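Long-range contact in fiber (Human adenovirus 35, PDB 2QLK), which attaches the virus to host cells, probably by binding the receptor CD46 through the trimeric head (knob) domain of the fibre: residues A[31-35]-A[100-104]. Numbering follows the deposited sequence.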
loop_
_atom_site.group_PDB
_atom_site.type_symbol
_atom_site.label_atom_id
_atom_site.label_comp_id
_atom_site.label_asym_id
_atom_site.label_seq_id
_atom_site.Cartn_x
_atom_site.Cartn_y
_atom_site.Cartn_z
ATOM N N PRO A 31 -7.096 17.171 18.116
ATOM C CA PRO A 31 -6.978 17.044 19.566
ATOM C C PRO A 31 -7.360 15.602 19.900
ATOM O O PRO A 31 -7.732 14.840 18.996
ATOM C CB PRO A 31 -8.022 18.033 20.071
ATOM C CG PRO A 31 -9.114 17.883 19.046
ATOM C CD PRO A 31 -8.326 17.896 17.746
ATOM N N PRO A 32 -7.237 15.192 21.176
ATOM C CA PRO A 32 -7.632 13.810 21.490
ATOM C C PRO A 32 -9.042 13.703 20.909
ATOM O O PRO A 32 -9.912 14.529 21.242
ATOM C CB PRO A 32 -7.627 13.784 23.014
ATOM C CG PRO A 32 -6.497 14.756 23.360
ATOM C CD PRO A 32 -6.671 15.882 22.350
ATOM N N ASN A 33 -9.266 12.710 20.040
ATOM C CA ASN A 33 -10.545 12.574 19.367
ATOM C C ASN A 33 -11.204 11.193 19.395
ATOM O O ASN A 33 -12.282 11.020 18.828
ATOM C CB ASN A 33 -10.387 13.042 17.914
ATOM C CG ASN A 33 -9.338 12.231 17.165
ATOM O OD1 ASN A 33 -8.852 11.224 17.675
ATOM N ND2 ASN A 33 -9.005 12.655 15.956
ATOM N N CYS A 34 -10.576 10.207 20.034
ATOM C CA CYS A 34 -11.198 8.885 20.106
ATOM C C CYS A 34 -11.026 8.249 21.474
ATOM O O CYS A 34 -10.260 8.728 22.290
ATOM C CB CYS A 34 -10.653 7.965 19.008
ATOM S SG CYS A 34 -8.897 7.718 19.062
ATOM N N GLN A 35 -11.742 7.167 21.730
ATOM C CA GLN A 35 -11.658 6.512 23.026
ATOM C C GLN A 35 -11.212 5.077 22.851
ATOM O O GLN A 35 -11.927 4.243 22.297
ATOM C CB GLN A 35 -13.026 6.589 23.735
ATOM C CG GLN A 35 -13.570 8.021 23.770
ATOM C CD GLN A 35 -14.824 8.217 24.616
ATOM O OE1 GLN A 35 -15.762 7.422 24.563
ATOM N NE2 GLN A 35 -14.846 9.304 25.386
ATOM N N ASP A 100 -16.254 5.211 18.295
ATOM C CA ASP A 100 -15.138 5.448 19.196
ATOM C C ASP A 100 -14.459 6.773 18.815
ATOM O O ASP A 100 -13.775 7.366 19.644
ATOM C CB ASP A 100 -14.139 4.293 19.136
ATOM C CG ASP A 100 -14.736 2.997 19.637
ATOM O OD1 ASP A 100 -15.416 3.024 20.689
ATOM O OD2 ASP A 100 -14.531 1.949 18.989
ATOM N N LEU A 101 -14.630 7.219 17.560
ATOM C CA LEU A 101 -14.095 8.518 17.113
ATOM C C LEU A 101 -15.205 9.532 17.501
ATOM O O LEU A 101 -16.326 9.424 17.015
ATOM C CB LEU A 101 -13.897 8.547 15.590
ATOM C CG LEU A 101 -13.512 9.907 14.984
ATOM C CD1 LEU A 101 -12.244 10.418 15.651
ATOM C CD2 LEU A 101 -13.274 9.766 13.463
ATOM N N LYS A 102 -14.881 10.509 18.343
ATOM C CA LYS A 102 -15.882 11.461 18.855
ATOM C C LYS A 102 -16.009 12.838 18.211
ATOM O O LYS A 102 -16.820 13.672 18.655
ATOM C CB LYS A 102 -15.647 11.661 20.343
ATOM C CG LYS A 102 -15.659 10.368 21.148
ATOM C CD LYS A 102 -16.965 9.622 20.991
ATOM C CE LYS A 102 -17.030 8.414 21.920
ATOM N NZ LYS A 102 -18.371 7.735 21.815
ATOM N N ILE A 103 -15.206 13.091 17.186
ATOM C CA ILE A 103 -15.231 14.374 16.501
ATOM C C ILE A 103 -15.491 14.055 15.043
ATOM O O ILE A 103 -14.825 13.197 14.461
ATOM C CB ILE A 103 -13.875 15.093 16.679
ATOM C CG1 ILE A 103 -13.710 15.482 18.147
ATOM C CG2 ILE A 103 -13.783 16.290 15.780
ATOM C CD1 ILE A 103 -12.304 15.736 18.605
ATOM N N PRO A 104 -16.484 14.716 14.433
ATOM C CA PRO A 104 -16.790 14.453 13.026
ATOM C C PRO A 104 -15.633 14.763 12.093
ATOM O O PRO A 104 -14.745 15.548 12.417
ATOM C CB PRO A 104 -17.999 15.351 12.762
ATOM C CG PRO A 104 -17.767 16.489 13.689
ATOM C CD PRO A 104 -17.353 15.782 14.957
HETATM O O HOH W 1 -16.433 4.968 23.356
#
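Cys34 and Leu101 form a single antiparallel beta bridge between two loops, a non-hydrogen-bonded pair with CA atoms 4.2 Å apart. Two backbone hydrogen bonds flank the pair. Lys102 N gives a short, nearly straight one of 2.7 Å to Asn33 O, and Gln35 N reaches Asp100 O at 2.9 Å with a bent N-H...O angle of 142°. Asp100 O also takes a CA-H...O contact from Cys34.

On one flank, Ile103 CD1 presses on Asn33 CB at 3.4 Å and continues to Pro31 CG. A chi1 of 59° folds the Asn33 amide back over its own backbone, where the CD1 methyl of Leu101 meets CG at 3.7 Å and OD1 accepts from Leu47 N. Asn33 and Cys34 share Gly45 as backbone partner, a classic beta bulge against strand 45-54.

At the other end, the Gln35 side chain runs roughly perpendicular to that of Lys102, Gln35 OE1 lying 3.1 Å from Lys102 CE. The ammonium itself turns to the carbonyls of Ser99 and Thr96. A water donates to Gln35 OE1 and, weakly, to Asp100 OD1, whereas Asp100 OD2 makes a salt bridge with Arg85 of strand 79-88. With the polar ends of Asn33, Asp100 and Lys102 bound mainly elsewhere, the loop after strand 23-25 is held to the loop after strand 79-88 chiefly by two backbone bonds and apolar packing at Asn33.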